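Local coordinates for pesticidal crystal protein Cry2Aa (Bacillus thuringiensis serovar kurstaki, PDB 1I5P) that kills dipteran and lepidopteran larvae by binding midgut epithelial cells and promoting their colloid-osmotic lysis, at residues 531-545 and 593-607. Sequence-based numbering, arbitrary orientation.
Sequences TARYTLRGNGNSYNL and GNIVASDNTNVTLDI
The guanidinium of Arg533 meets the carboxylate of Asp606 at its edge, the two planes only 16° apart, while CB of Thr604 lies over one face toward the rim. Arg533 NE reaches Asp606 OD1 at 2.6 Å and NH2 reaches OD2 at 2.8 Å, each oxygen using its syn lone pair: a side-on, two-pronged salt bridge. Arg533 CG stands anti to the backbone N (chi1 163°) and the chain bends at chi3, which lays the guanidinium beside the Asp606 carboxylate. Arg537 is gripped differently. The backbone of Asn600 and Thr601 passes over one guanidinium face, and at the edge NH1 donates to Asn602 OD1 (3.1 Å), approaching from above the amide's carbonyl plane. The Tyr543 ring takes Ala597 CB at its edge, 4.1 Å from CE1, and packs edge-to-face with Tyr491; its hydroxyl accepts from Asn539 ND2 and also bonds Thr492 O. Asn539 OD1 closes an Asx turn on Asn541 N. Tyr534 has Leu605 O near its ring plane and Ile607 CD1 4.0 Å from CE1, while its hydroxyl bonds to Pro498 O.

The backbone carrying these groups forms two antiparallel pairings, 531-537 with 602-607 and 541-545 with 593-597, in different sheets of the C-terminal jelly-roll sandwich. Residues 538-540 and 598-601 link them, so each segment passes between sheets. Gly540 N donates to Ala597 O, and Gly538 CA sits 2.9 Å from Ser598 O, where a side chain would collide.

Chemically, the contact is two-sided. Inside, apolar side chains, aliphatic and aromatic, pack between the sheets, Leu545 CD2 on Leu605 CD1 (3.9 Å) and Leu536 on Ala597 bridging them, with Phe624 against Leu536 and Ile595. On the opposite face of 531-537 and 602-607 one ion pair and one arginine-to-amide bond tie the strands, the coplanar Arg533-Asp606 bridge probably stabilising both ionised forms.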
loop_
_atom_site.group_PDB
_atom_site.type_symbol
_atom_site.label_atom_id
_atom_site.label_comp_id
_atom_site.label_asym_id
_atom_site.label_seq_id
_atom_site.Cartn_x
_atom_site.Cartn_y
_atom_site.Cartn_z
ATOM N N THR A 531 22.889 -10.462 1.267
ATOM C CA THR A 531 22.927 -9.493 0.187
ATOM C C THR A 531 21.629 -9.523 -0.596
ATOM O O THR A 531 21.152 -10.589 -0.989
ATOM C CB THR A 531 24.091 -9.773 -0.787
ATOM O OG1 THR A 531 25.338 -9.547 -0.117
ATOM C CG2 THR A 531 23.998 -8.864 -2.004
ATOM N N ALA A 532 21.060 -8.342 -0.800
ATOM C CA ALA A 532 19.828 -8.192 -1.554
ATOM C C ALA A 532 20.160 -7.381 -2.803
ATOM O O ALA A 532 20.630 -6.244 -2.711
ATOM C CB ALA A 532 18.772 -7.463 -0.713
ATOM N N ARG A 533 19.938 -7.971 -3.971
ATOM C CA ARG A 533 20.216 -7.275 -5.215
ATOM C C ARG A 533 18.957 -6.717 -5.855
ATOM O O ARG A 533 17.925 -7.382 -5.902
ATOM C CB ARG A 533 20.905 -8.200 -6.222
ATOM C CG ARG A 533 20.837 -7.659 -7.656
ATOM C CD ARG A 533 21.775 -8.376 -8.598
ATOM N NE ARG A 533 23.170 -8.112 -8.258
ATOM C CZ ARG A 533 24.206 -8.572 -8.951
ATOM N NH1 ARG A 533 24.006 -9.325 -10.026
ATOM N NH2 ARG A 533 25.441 -8.268 -8.577
ATOM N N TYR A 534 19.065 -5.494 -6.360
ATOM C CA TYR A 534 17.966 -4.824 -7.037
ATOM C C TYR A 534 18.460 -4.355 -8.397
ATOM O O TYR A 534 19.631 -4.010 -8.559
ATOM C CB TYR A 534 17.479 -3.629 -6.218
ATOM C CG TYR A 534 17.024 -4.019 -4.835
ATOM C CD1 TYR A 534 17.940 -4.199 -3.806
ATOM C CD2 TYR A 534 15.682 -4.281 -4.575
ATOM C CE1 TYR A 534 17.537 -4.638 -2.548
ATOM C CE2 TYR A 534 15.266 -4.720 -3.320
ATOM C CZ TYR A 534 16.201 -4.899 -2.316
ATOM O OH TYR A 534 15.799 -5.375 -1.092
ATOM N N THR A 535 17.564 -4.354 -9.377
ATOM C CA THR A 535 17.919 -3.928 -10.723
ATOM C C THR A 535 16.966 -2.848 -11.213
ATOM O O THR A 535 15.742 -2.977 -11.100
ATOM C CB THR A 535 17.893 -5.110 -11.704
ATOM O OG1 THR A 535 18.706 -6.166 -11.187
ATOM C CG2 THR A 535 18.440 -4.685 -13.071
ATOM N N LEU A 536 17.536 -1.788 -11.770
ATOM C CA LEU A 536 16.736 -0.680 -12.258
ATOM C C LEU A 536 17.197 -0.210 -13.636
ATOM O O LEU A 536 18.363 -0.379 -14.011
ATOM C CB LEU A 536 16.814 0.475 -11.257
ATOM C CG LEU A 536 18.171 1.164 -11.120
ATOM C CD1 LEU A 536 18.185 2.388 -12.018
ATOM C CD2 LEU A 536 18.425 1.581 -9.679
ATOM N N ARG A 537 16.268 0.386 -14.379
ATOM C CA ARG A 537 16.543 0.907 -15.710
ATOM C C ARG A 537 16.865 2.390 -15.533
ATOM O O ARG A 537 15.971 3.193 -15.258
ATOM C CB ARG A 537 15.307 0.736 -16.599
ATOM C CG ARG A 537 15.525 1.090 -18.060
ATOM C CD ARG A 537 16.450 0.091 -18.719
ATOM N NE ARG A 537 16.646 0.367 -20.136
ATOM C CZ ARG A 537 17.336 -0.418 -20.956
ATOM N NH1 ARG A 537 17.893 -1.531 -20.497
ATOM N NH2 ARG A 537 17.474 -0.085 -22.230
ATOM N N GLY A 538 18.139 2.747 -15.684
ATOM C CA GLY A 538 18.552 4.128 -15.505
ATOM C C GLY A 538 18.039 5.144 -16.510
ATOM O O GLY A 538 17.570 4.796 -17.598
ATOM N N ASN A 539 18.141 6.415 -16.143
ATOM C CA ASN A 539 17.694 7.501 -16.999
ATOM C C ASN A 539 18.843 8.472 -17.254
ATOM O O ASN A 539 18.639 9.560 -17.788
ATOM C CB ASN A 539 16.532 8.238 -16.335
ATOM C CG ASN A 539 16.878 8.716 -14.943
ATOM O OD1 ASN A 539 18.028 8.612 -14.511
ATOM N ND2 ASN A 539 15.885 9.247 -14.229
ATOM N N GLY A 540 20.049 8.078 -16.857
ATOM C CA GLY A 540 21.212 8.919 -17.069
ATOM C C GLY A 540 21.439 9.995 -16.025
ATOM O O GLY A 540 22.351 10.804 -16.161
ATOM N N ASN A 541 20.626 10.021 -14.978
ATOM C CA ASN A 541 20.788 11.037 -13.944
ATOM C C ASN A 541 21.528 10.549 -12.709
ATOM O O ASN A 541 21.564 9.353 -12.417
ATOM C CB ASN A 541 19.421 11.583 -13.522
ATOM C CG ASN A 541 18.749 12.371 -14.619
ATOM O OD1 ASN A 541 19.351 13.267 -15.208
ATOM N ND2 ASN A 541 17.489 12.048 -14.899
ATOM N N SER A 542 22.130 11.489 -11.991
ATOM C CA SER A 542 22.846 11.162 -10.769
ATOM C C SER A 542 21.974 11.489 -9.567
ATOM O O SER A 542 21.316 12.527 -9.527
ATOM C CB SER A 542 24.157 11.942 -10.683
ATOM O OG SER A 542 25.175 11.279 -11.411
ATOM N N TYR A 543 21.975 10.596 -8.586
ATOM C CA TYR A 543 21.169 10.778 -7.389
ATOM C C TYR A 543 21.934 10.433 -6.130
ATOM O O TYR A 543 22.941 9.723 -6.172
ATOM C CB TYR A 543 19.937 9.861 -7.416
ATOM C CG TYR A 543 18.978 10.036 -8.575
ATOM C CD1 TYR A 543 19.190 9.385 -9.789
ATOM C CD2 TYR A 543 17.834 10.830 -8.442
ATOM C CE1 TYR A 543 18.282 9.517 -10.848
ATOM C CE2 TYR A 543 16.927 10.972 -9.493
ATOM C CZ TYR A 543 17.155 10.313 -10.690
ATOM O OH TYR A 543 16.259 10.474 -11.728
ATOM N N ASN A 544 21.447 10.942 -5.003
ATOM C CA ASN A 544 22.027 10.590 -3.716
ATOM C C ASN A 544 21.172 9.408 -3.288
ATOM O O ASN A 544 19.941 9.488 -3.282
ATOM C CB ASN A 544 21.873 11.712 -2.689
ATOM C CG ASN A 544 22.958 12.751 -2.794
ATOM O OD1 ASN A 544 24.128 12.426 -2.995
ATOM N ND2 ASN A 544 22.580 14.016 -2.640
ATOM N N LEU A 545 21.824 8.300 -2.969
ATOM C CA LEU A 545 21.109 7.118 -2.540
ATOM C C LEU A 545 20.914 7.150 -1.037
ATOM O O LEU A 545 21.878 7.293 -0.276
ATOM C CB LEU A 545 21.873 5.850 -2.926
ATOM C CG LEU A 545 21.305 4.522 -2.418
ATOM C CD1 LEU A 545 19.947 4.254 -3.058
ATOM C CD2 LEU A 545 22.279 3.398 -2.750
ATOM N N GLY A 593 25.414 7.787 -0.581
ATOM C CA GLY A 593 26.296 8.527 -1.460
ATOM C C GLY A 593 25.698 8.766 -2.831
ATOM O O GLY A 593 24.574 8.347 -3.123
ATOM N N ASN A 594 26.464 9.445 -3.675
ATOM C CA ASN A 594 26.039 9.764 -5.023
ATOM C C ASN A 594 26.191 8.574 -5.966
ATOM O O ASN A 594 27.215 7.894 -5.964
ATOM C CB ASN A 594 26.844 10.953 -5.541
ATOM C CG ASN A 594 26.522 11.289 -6.979
ATOM O OD1 ASN A 594 27.094 10.712 -7.907
ATOM N ND2 ASN A 594 25.594 12.217 -7.176
ATOM N N ILE A 595 25.159 8.320 -6.763
ATOM C CA ILE A 595 25.189 7.221 -7.705
ATOM C C ILE A 595 24.658 7.679 -9.055
ATOM O O ILE A 595 23.945 8.680 -9.146
ATOM C CB ILE A 595 24.355 6.006 -7.197
ATOM C CG1 ILE A 595 22.857 6.314 -7.242
ATOM C CG2 ILE A 595 24.782 5.643 -5.787
ATOM C CD1 ILE A 595 22.192 5.942 -8.560
ATOM N N VAL A 596 25.009 6.940 -10.104
ATOM C CA VAL A 596 24.567 7.272 -11.451
ATOM C C VAL A 596 23.624 6.208 -11.993
ATOM O O VAL A 596 23.990 5.039 -12.088
ATOM C CB VAL A 596 25.752 7.381 -12.429
ATOM C CG1 VAL A 596 25.284 8.037 -13.731
ATOM C CG2 VAL A 596 26.887 8.179 -11.800
ATOM N N ALA A 597 22.406 6.615 -12.340
ATOM C CA ALA A 597 21.424 5.693 -12.905
ATOM C C ALA A 597 21.663 5.653 -14.414
ATOM O O ALA A 597 20.876 6.197 -15.192
ATOM C CB ALA A 597 20.006 6.177 -12.606
ATOM N N SER A 598 22.765 5.015 -14.807
ATOM C CA SER A 598 23.165 4.882 -16.207
ATOM C C SER A 598 21.974 4.807 -17.162
ATOM O O SER A 598 21.080 3.980 -16.985
ATOM C CB SER A 598 24.042 3.640 -16.371
ATOM O OG SER A 598 25.091 3.643 -15.416
ATOM N N ASP A 599 21.971 5.669 -18.178
ATOM C CA ASP A 599 20.877 5.724 -19.149
ATOM C C ASP A 599 20.735 4.449 -19.986
ATOM O O ASP A 599 21.729 3.830 -20.366
ATOM C CB ASP A 599 21.069 6.919 -20.079
ATOM C CG ASP A 599 19.754 7.501 -20.561
ATOM O OD1 ASP A 599 18.711 6.826 -20.430
ATOM O OD2 ASP A 599 19.768 8.638 -21.075
ATOM N N ASN A 600 19.490 4.069 -20.272
ATOM C CA ASN A 600 19.199 2.866 -21.058
ATOM C C ASN A 600 20.057 1.686 -20.627
ATOM O O ASN A 600 20.495 0.885 -21.456
ATOM C CB ASN A 600 19.423 3.127 -22.549
ATOM C CG ASN A 600 18.342 3.992 -23.152
ATOM O OD1 ASN A 600 18.273 5.192 -22.886
ATOM N ND2 ASN A 600 17.482 3.385 -23.965
ATOM N N THR A 601 20.281 1.570 -19.325
ATOM C CA THR A 601 21.106 0.496 -18.805
ATOM C C THR A 601 20.473 -0.149 -17.581
ATOM O O THR A 601 19.894 0.541 -16.743
ATOM C CB THR A 601 22.500 1.040 -18.416
ATOM O OG1 THR A 601 23.014 1.855 -19.478
ATOM C CG2 THR A 601 23.464 -0.096 -18.153
ATOM N N ASN A 602 20.566 -1.471 -17.481
ATOM C CA ASN A 602 20.028 -2.164 -16.315
ATOM C C ASN A 602 21.106 -2.130 -15.230
ATOM O O ASN A 602 22.050 -2.911 -15.252
ATOM C CB ASN A 602 19.673 -3.614 -16.652
ATOM C CG ASN A 602 18.513 -3.726 -17.623
ATOM O OD1 ASN A 602 17.688 -2.820 -17.740
ATOM N ND2 ASN A 602 18.435 -4.855 -18.314
ATOM N N VAL A 603 20.951 -1.210 -14.289
ATOM C CA VAL A 603 21.899 -1.037 -13.200
ATOM C C VAL A 603 21.576 -1.933 -12.012
ATOM O O VAL A 603 20.426 -2.026 -11.593
ATOM C CB VAL A 603 21.896 0.422 -12.724
ATOM C CG1 VAL A 603 22.970 0.633 -11.682
ATOM C CG2 VAL A 603 22.085 1.345 -13.915
ATOM N N THR A 604 22.593 -2.597 -11.472
ATOM C CA THR A 604 22.383 -3.463 -10.320
ATOM C C THR A 604 22.797 -2.729 -9.049
ATOM O O THR A 604 23.803 -2.021 -9.023
ATOM C CB THR A 604 23.203 -4.773 -10.413
ATOM O OG1 THR A 604 24.601 -4.463 -10.405
ATOM C CG2 THR A 604 22.856 -5.535 -11.679
ATOM N N LEU A 605 21.998 -2.894 -8.004
ATOM C CA LEU A 605 22.265 -2.275 -6.717
ATOM C C LEU A 605 22.354 -3.390 -5.695
ATOM O O LEU A 605 21.348 -4.037 -5.394
ATOM C CB LEU A 605 21.130 -1.321 -6.328
ATOM C CG LEU A 605 21.086 -0.868 -4.862
ATOM C CD1 LEU A 605 22.322 -0.041 -4.535
ATOM C CD2 LEU A 605 19.819 -0.057 -4.611
ATOM N N ASP A 606 23.550 -3.635 -5.174
ATOM C CA ASP A 606 23.725 -4.685 -4.179
ATOM C C ASP A 606 23.827 -4.094 -2.787
ATOM O O ASP A 606 24.662 -3.233 -2.520
ATOM C CB ASP A 606 24.971 -5.522 -4.484
ATOM C CG ASP A 606 24.845 -6.307 -5.771
ATOM O OD1 ASP A 606 23.748 -6.840 -6.036
ATOM O OD2 ASP A 606 25.848 -6.400 -6.514
ATOM N N ILE A 607 22.944 -4.551 -1.910
ATOM C CA ILE A 607 22.924 -4.085 -0.534
ATOM C C ILE A 607 23.294 -5.244 0.387
ATOM O O ILE A 607 22.511 -6.177 0.578
ATOM C CB ILE A 607 21.528 -3.538 -0.157
ATOM C CG1 ILE A 607 21.142 -2.401 -1.115
ATOM C CG2 ILE A 607 21.533 -3.038 1.272
ATOM C CD1 ILE A 607 19.786 -1.757 -0.831
#